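Pectate lyase/Amb allergen (Acidovorax citrulli, PDB 4HWV) probably cleaves pectate by calcium-dependent beta-elimination, acting as a secreted polysaccharide lyase of family 1 built on a right-handed parallel beta-helix. Local coordinates at residues 276-279 / 280-284; 225-228 / 229-232; 332-335 / 336-340. All coordinates share one frame; numbering follows the deposited sequence.

Interaction 1 (276-279 / 280-284). With CA (calcium ion), chain C.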
loop_
_atom_site.group_PDB
_atom_site.type_symbol
_atom_site.label_atom_id
_atom_site.label_comp_id
_atom_site.label_asym_id
_atom_site.label_seq_id
_atom_site.Cartn_x
_atom_site.Cartn_y
_atom_site.Cartn_z
ATOM N N HIS A 276 -0.355 -8.207 11.439
ATOM C CA HIS A 276 -1.272 -8.945 10.588
ATOM C C HIS A 276 -0.570 -9.879 9.596
ATOM O O HIS A 276 -1.239 -10.589 8.833
ATOM C CB HIS A 276 -2.143 -7.962 9.802
ATOM C CG HIS A 276 -3.112 -7.195 10.654
ATOM N ND1 HIS A 276 -4.351 -7.686 11.015
ATOM C CD2 HIS A 276 -3.035 -5.948 11.181
ATOM C CE1 HIS A 276 -4.981 -6.784 11.751
ATOM N NE2 HIS A 276 -4.203 -5.724 11.868
ATOM N N HIS A 277 0.763 -9.874 9.592
ATOM C CA HIS A 277 1.521 -10.713 8.675
ATOM C C HIS A 277 2.330 -11.748 9.431
ATOM O O HIS A 277 2.521 -11.633 10.651
ATOM C CB HIS A 277 2.462 -9.867 7.830
ATOM C CG HIS A 277 1.745 -8.881 6.975
ATOM N ND1 HIS A 277 1.825 -7.518 7.180
ATOM C CD2 HIS A 277 0.902 -9.060 5.929
ATOM C CE1 HIS A 277 1.084 -6.902 6.272
ATOM N NE2 HIS A 277 0.507 -7.813 5.510
ATOM N N ASP A 278 2.812 -12.746 8.711
ATOM C CA ASP A 278 3.707 -13.722 9.300
ATOM C C ASP A 278 4.943 -13.745 8.400
ATOM O O ASP A 278 5.619 -12.725 8.277
ATOM C CB ASP A 278 3.057 -15.103 9.494
ATOM C CG ASP A 278 3.844 -15.969 10.465
ATOM O OD1 ASP A 278 4.366 -15.413 11.448
ATOM O OD2 ASP A 278 3.933 -17.194 10.249
ATOM N N GLY A 279 5.247 -14.863 7.757
ATOM C CA GLY A 279 6.429 -14.909 6.910
ATOM C C GLY A 279 6.176 -14.531 5.464
ATOM O O GLY A 279 5.023 -14.461 5.001
ATOM N N LEU A 280 7.258 -14.320 4.724
ATOM C CA LEU A 280 7.140 -14.341 3.253
ATOM C C LEU A 280 7.162 -15.796 2.771
ATOM O O LEU A 280 6.174 -16.283 2.223
ATOM C CB LEU A 280 8.259 -13.525 2.589
ATOM C CG LEU A 280 8.204 -12.016 2.880
ATOM C CD1 LEU A 280 9.404 -11.290 2.284
ATOM C CD2 LEU A 280 6.889 -11.393 2.389
ATOM N N VAL A 281 8.283 -16.476 3.000
ATOM C CA VAL A 281 8.405 -17.905 2.723
ATOM C C VAL A 281 9.059 -18.547 3.939
ATOM O O VAL A 281 10.210 -18.244 4.260
ATOM C CB VAL A 281 9.239 -18.224 1.459
ATOM C CG1 VAL A 281 9.229 -19.736 1.222
ATOM C CG2 VAL A 281 8.703 -17.468 0.237
ATOM N N ASP A 282 8.314 -19.418 4.618
ATOM C CA ASP A 282 8.831 -20.135 5.780
ATOM C C ASP A 282 9.031 -21.590 5.396
ATOM O O ASP A 282 8.177 -22.181 4.727
ATOM C CB ASP A 282 7.872 -20.041 6.971
ATOM C CG ASP A 282 7.872 -18.671 7.629
ATOM O OD1 ASP A 282 8.727 -17.809 7.322
ATOM O OD2 ASP A 282 6.984 -18.457 8.485
ATOM N N VAL A 283 10.146 -22.164 5.824
ATOM C CA VAL A 283 10.460 -23.568 5.547
ATOM C C VAL A 283 10.655 -24.224 6.895
ATOM O O VAL A 283 11.571 -23.867 7.632
ATOM C CB VAL A 283 11.745 -23.718 4.683
ATOM C CG1 VAL A 283 11.980 -25.178 4.341
ATOM C CG2 VAL A 283 11.658 -22.851 3.423
ATOM N N THR A 284 9.772 -25.153 7.238
ATOM C CA THR A 284 9.773 -25.749 8.577
ATOM C C THR A 284 9.537 -27.252 8.455
ATOM O O THR A 284 9.287 -27.762 7.363
ATOM C CB THR A 284 8.668 -25.131 9.458
ATOM O OG1 THR A 284 7.396 -25.380 8.849
ATOM C CG2 THR A 284 8.871 -23.625 9.635
HETATM CA CA CA C . 4.815 -18.903 8.768
HETATM O O HOH W 1 6.797 -17.407 11.208
HETATM O O HOH W 2 5.183 -19.880 11.210
HETATM O O HOH W 3 5.350 -21.519 9.002
HETATM O O HOH W 4 2.357 -19.773 9.228
#

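Interaction 2 (225-228 / 229-232). With CA (calcium ion), chain C.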
loop_
_atom_site.group_PDB
_atom_site.type_symbol
_atom_site.label_atom_id
_atom_site.label_comp_id
_atom_site.label_asym_id
_atom_site.label_seq_id
_atom_site.Cartn_x
_atom_site.Cartn_y
_atom_site.Cartn_z
ATOM N N GLU A 225 -0.984 -15.770 11.213
ATOM C CA GLU A 225 -0.800 -17.155 10.806
ATOM C C GLU A 225 -0.429 -17.396 9.346
ATOM O O GLU A 225 -0.085 -18.530 8.995
ATOM C CB GLU A 225 -2.085 -17.931 11.118
ATOM C CG GLU A 225 -2.387 -18.026 12.607
ATOM C CD GLU A 225 -1.358 -18.848 13.340
ATOM O OE1 GLU A 225 -1.062 -19.947 12.834
ATOM O OE2 GLU A 225 -0.854 -18.401 14.412
ATOM N N TYR A 226 -0.509 -16.382 8.486
ATOM C CA TYR A 226 -0.398 -16.652 7.043
ATOM C C TYR A 226 0.887 -16.152 6.428
ATOM O O TYR A 226 1.256 -14.975 6.584
ATOM C CB TYR A 226 -1.621 -16.110 6.270
ATOM C CG TYR A 226 -2.903 -16.481 6.952
ATOM C CD1 TYR A 226 -3.174 -17.796 7.287
ATOM C CD2 TYR A 226 -3.816 -15.515 7.330
ATOM C CE1 TYR A 226 -4.317 -18.151 7.970
ATOM C CE2 TYR A 226 -4.959 -15.838 8.022
ATOM C CZ TYR A 226 -5.221 -17.161 8.338
ATOM O OH TYR A 226 -6.339 -17.505 9.057
ATOM N N ASP A 227 1.583 -17.066 5.756
ATOM C CA ASP A 227 2.742 -16.732 4.928
ATOM C C ASP A 227 2.273 -16.590 3.493
ATOM O O ASP A 227 1.180 -17.016 3.158
ATOM C CB ASP A 227 3.730 -17.903 4.929
ATOM C CG ASP A 227 4.162 -18.314 6.319
ATOM O OD1 ASP A 227 4.249 -17.445 7.210
ATOM O OD2 ASP A 227 4.435 -19.521 6.518
ATOM N N LEU A 228 3.091 -16.026 2.612
ATOM C CA LEU A 228 2.753 -16.113 1.195
ATOM C C LEU A 228 2.978 -17.543 0.681
ATOM O O LEU A 228 2.177 -18.049 -0.111
ATOM C CB LEU A 228 3.503 -15.060 0.373
ATOM C CG LEU A 228 2.958 -13.645 0.672
ATOM C CD1 LEU A 228 3.944 -12.572 0.229
ATOM C CD2 LEU A 228 1.597 -13.430 0.006
ATOM N N ILE A 229 4.062 -18.187 1.127
ATOM C CA ILE A 229 4.306 -19.600 0.828
ATOM C C ILE A 229 4.827 -20.266 2.101
ATOM O O ILE A 229 5.759 -19.746 2.749
ATOM C CB ILE A 229 5.350 -19.795 -0.304
ATOM C CG1 ILE A 229 4.933 -19.062 -1.595
ATOM C CG2 ILE A 229 5.551 -21.289 -0.580
ATOM C CD1 ILE A 229 6.002 -19.109 -2.682
ATOM N N SER A 230 4.217 -21.394 2.466
ATOM C CA SER A 230 4.685 -22.209 3.588
ATOM C C SER A 230 5.197 -23.524 3.034
ATOM O O SER A 230 4.505 -24.173 2.225
ATOM C CB SER A 230 3.542 -22.502 4.559
ATOM O OG SER A 230 2.963 -21.308 5.073
ATOM N N VAL A 231 6.394 -23.925 3.464
ATOM C CA VAL A 231 7.006 -25.155 2.996
ATOM C C VAL A 231 7.300 -26.053 4.204
ATOM O O VAL A 231 8.411 -26.054 4.726
ATOM C CB VAL A 231 8.284 -24.888 2.181
ATOM C CG1 VAL A 231 8.719 -26.157 1.456
ATOM C CG2 VAL A 231 8.053 -23.743 1.184
ATOM N N ALA A 232 6.283 -26.785 4.654
ATOM C CA ALA A 232 6.426 -27.660 5.821
ATOM C C ALA A 232 6.421 -29.135 5.435
ATOM O O ALA A 232 6.884 -29.976 6.196
ATOM C CB ALA A 232 5.307 -27.365 6.859
HETATM CA CA CA C . 4.815 -18.903 8.768
HETATM O O HOH W 4 2.357 -19.773 9.228
HETATM O O HOH W 2 5.183 -19.880 11.210
HETATM O O HOH W 3 5.350 -21.519 9.002
#

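Interaction 3 (332-335 / 336-340)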
loop_
_atom_site.group_PDB
_atom_site.type_symbol
_atom_site.label_atom_id
_atom_site.label_comp_id
_atom_site.label_asym_id
_atom_site.label_seq_id
_atom_site.Cartn_x
_atom_site.Cartn_y
_atom_site.Cartn_z
ATOM N N GLN A 332 14.892 -6.325 0.106
ATOM C CA GLN A 332 14.760 -4.872 0.227
ATOM C C GLN A 332 13.726 -4.491 1.273
ATOM O O GLN A 332 12.613 -5.009 1.259
ATOM C CB GLN A 332 14.370 -4.284 -1.134
ATOM C CG GLN A 332 14.234 -2.770 -1.132
ATOM C CD GLN A 332 13.878 -2.205 -2.488
ATOM O OE1 GLN A 332 13.319 -2.890 -3.336
ATOM N NE2 GLN A 332 14.174 -0.931 -2.686
ATOM N N ASN A 333 14.081 -3.588 2.179
ATOM C CA ASN A 333 13.124 -3.143 3.191
ATOM C C ASN A 333 12.511 -4.310 3.950
ATOM O O ASN A 333 11.295 -4.348 4.177
ATOM C CB ASN A 333 12.011 -2.284 2.579
ATOM C CG ASN A 333 12.537 -1.074 1.877
ATOM O OD1 ASN A 333 13.685 -0.664 2.074
ATOM N ND2 ASN A 333 11.705 -0.492 1.035
ATOM N N LEU A 334 13.360 -5.256 4.354
ATOM C CA LEU A 334 12.947 -6.345 5.235
ATOM C C LEU A 334 13.553 -6.090 6.610
ATOM O O LEU A 334 14.724 -5.687 6.725
ATOM C CB LEU A 334 13.425 -7.708 4.714
ATOM C CG LEU A 334 13.096 -8.048 3.258
ATOM C CD1 LEU A 334 13.687 -9.416 2.897
ATOM C CD2 LEU A 334 11.575 -8.042 3.034
ATOM N N ARG A 335 12.779 -6.357 7.657
ATOM C CA ARG A 335 13.262 -6.050 8.998
ATOM C C ARG A 335 14.161 -7.116 9.621
ATOM O O ARG A 335 15.167 -6.787 10.252
ATOM C CB ARG A 335 12.078 -5.756 9.924
ATOM C CG ARG A 335 12.450 -5.457 11.360
ATOM C CD ARG A 335 11.365 -4.612 12.009
ATOM N NE ARG A 335 11.531 -4.429 13.447
ATOM C CZ ARG A 335 12.297 -3.496 14.006
ATOM N NH1 ARG A 335 13.014 -2.695 13.235
ATOM N NH2 ARG A 335 12.358 -3.387 15.334
ATOM N N GLN A 336 13.811 -8.390 9.455
ATOM C CA GLN A 336 14.541 -9.456 10.143
ATOM C C GLN A 336 14.250 -10.809 9.512
ATOM O O GLN A 336 13.477 -10.904 8.545
ATOM C CB GLN A 336 14.195 -9.483 11.641
ATOM C CG GLN A 336 12.708 -9.724 11.917
ATOM C CD GLN A 336 12.362 -9.579 13.377
ATOM O OE1 GLN A 336 12.983 -10.213 14.229
ATOM N NE2 GLN A 336 11.378 -8.726 13.676
ATOM N N ARG A 337 14.877 -11.849 10.059
ATOM C CA ARG A 337 14.771 -13.204 9.510
ATOM C C ARG A 337 15.139 -13.234 8.031
ATOM O O ARG A 337 14.374 -13.708 7.185
ATOM C CB ARG A 337 13.380 -13.808 9.709
ATOM C CG ARG A 337 12.935 -13.881 11.150
ATOM C CD ARG A 337 11.711 -14.801 11.214
ATOM N NE ARG A 337 11.070 -14.810 12.528
ATOM C CZ ARG A 337 9.840 -15.255 12.759
ATOM N NH1 ARG A 337 9.070 -15.678 11.761
ATOM N NH2 ARG A 337 9.377 -15.266 13.998
ATOM N N GLN A 338 16.330 -12.752 7.709
ATOM C CA GLN A 338 16.740 -12.741 6.315
ATOM C C GLN A 338 18.098 -13.434 6.103
ATOM O O GLN A 338 19.055 -12.805 5.663
ATOM C CB GLN A 338 16.652 -11.318 5.707
ATOM C CG GLN A 338 17.381 -10.193 6.463
ATOM C CD GLN A 338 16.898 -8.801 6.062
ATOM O OE1 GLN A 338 16.749 -8.485 4.868
ATOM N NE2 GLN A 338 16.677 -7.947 7.053
ATOM N N ALA A 339 18.201 -14.740 6.378
ATOM C CA ALA A 339 17.157 -15.642 6.880
ATOM C C ALA A 339 17.473 -16.028 8.330
ATOM O O ALA A 339 18.634 -15.926 8.760
ATOM C CB ALA A 339 17.093 -16.913 6.011
ATOM N N ARG A 340 16.465 -16.491 9.066
ATOM C CA ARG A 340 16.692 -17.022 10.409
ATOM C C ARG A 340 16.759 -18.547 10.317
ATOM O O ARG A 340 15.764 -19.192 9.966
ATOM C CB ARG A 340 15.579 -16.611 11.374
ATOM C CG ARG A 340 15.906 -16.899 12.833
ATOM C CD ARG A 340 14.659 -17.005 13.731
ATOM N NE ARG A 340 15.051 -16.944 15.143
ATOM C CZ ARG A 340 15.620 -17.955 15.805
ATOM N NH1 ARG A 340 15.846 -19.120 15.204
ATOM N NH2 ARG A 340 15.980 -17.794 17.078
HETATM O O HOH W 5 16.300 -5.772 3.813
#

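Interaction 1 (276-279 / 280-284)
Gly279 and Asp282 meet where the loop passes into strand 281-283. Glycine suits this bend: with no side chain of its own, it lets the Asp282 carboxylate settle over its backbone, OD1 lying 3.7 Å from Gly279 CA. Asp282 divides its two oxygens between tasks. OD2 binds the calcium at 2.2 Å, while OD1 accepts a hydrogen bond from Leu305 N, which should fix the rotation of the group. Asp278 comes to the same ion from the loop. Its CG lies anti to the backbone N (chi1 -163°), and OD2 reaches the metal at 2.4 Å. Asp227, from the neighbouring coil, completes the protein ligands. The carboxylates of Asp278 and Asp282 stand nearly perpendicular, 86° between their planes, and their OD2 atoms are 3.7 Å apart, a closeness that the shared cation should make tolerable. Water 1 bridges them, donating to Asp282 OD2 at 2.9 Å and more weakly to Asp278 OD2. The isobutyl group of Leu280 leaves the metal side for the interior, among Leu228, Phe297, His300 and Ala303. Strand 281-283 lies parallel to strand 229-234 of the preceding coil, with strand 302-306 of the next coil on its other flank.

Interaction 2 (225-228 / 229-232)
Calcium holds Asp227 by both carboxylate oxygens, with Ser230 beside it at the entry to strand 229-234, a strand in one coil of the right-handed parallel beta-helix that defines pectate lyases of this family. Metal binding dominates the contact. The grip is bidentate, with OD1 of Asp227 at 2.2 Å from the ion and OD2 at 2.4 Å, so the carboxylate is fixed in both position and rotation. A short acidic side chain suits the place, since its carboxylate can reach the ion directly from a backbone 4.9 Å away (Asp227 CA to calcium). With CG anti to the carbonyl carbon (chi1 -56°), the carboxylate is carried to the metal, where Asp278 and Asp282 also bind.

Hydrogen bonding forms a second layer. Ser230 OG comes within 2.7 Å of Asp227 OD2, but the hydroxyl also has Asn182 OD1 in reach, and its single proton may serve either oxygen; serine is small enough to fit between the two. The other carboxylate oxygen, Asp227 OD1, accepts a bond from Gly279 N, so that both oxygens combine metal binding with a polar neighbour from the protein. Backbone bonds from Ile229 to Leu280 and Asp282, and from Ser230 to Leu183 and Leu185, tie the strand to the coils before and after it.

Nonpolar packing occupies the other side of the bend. Leu228 turns inward onto Ala205, Phe244 and Leu280, and Ile229 packs on Leu185 and Phe244, as large aliphatic side chains should in the core of the coil.

Three waters take up the remaining coordination. Water 4, a calcium ligand at 2.6 Å, is positioned by the main chain at the start of the loop, donating a proton to Glu225 O at 2.8 Å.

Interaction 3 (332-335 / 336-340)
Leu334 O is gripped by Gln338 NE2 at 3.0 Å and, more weakly, by Asn355 ND2. The glutamine bond is bent, 146° at the hydrogen, and its donor sits well above the carbonyl plane, 68° out of it. Gln338 CG stands between its backbone N and carbonyl carbon (chi1 53°), and from there the side chain, extended beyond CG, carries the amide back over Leu334. The same NE2 also bonds Ala367 O. OE1 lies 3.4 Å from Leu334 CB and may receive a proton from water 5, 2.9 Å away; that water accepts from Leu334 N. A glutamine may thus serve a carbonyl and, through water, an N-H of one residue. Arg335 and Gln336 run past each other with their flat ends nearly perpendicular; Pro364 O and Asp301 OD1 respectively engage their polar ends. Leu334, by contrast, is buried on Phe297, His300 and Ala303. After Gln338 the chain passes through a cis peptide to Ala339. Residues 337-342 are consistent with the Arg-X-Pro-X-X-Arg segment of family 1 lyases, alanine standing in the proline's place, and Arg337 is probably the counterpart of the arginine that relatives use in catalysis.

Overall arrangement
Interactions 1 and 2 are two halves of one calcium site, their centres about 5 Å apart on adjacent strands of a parallel sheet. A probable hydrogen bond joins Val231 N to Asp282 O at 2.8 Å, and waters 2, 3 and 4 are shared ligands of the metal. Interaction 3 belongs to a later coil, its centre about 11 Å from that of interaction 1 and 16 Å from that of interaction 2. On the core side Leu280 CD1 packs 4.0 Å from Leu334 CD2; on the calcium side Arg337 NH1 reaches to 2.9 Å from water 1 and 6.1 Å from the calcium. The ion probably binds pectate, as in relatives.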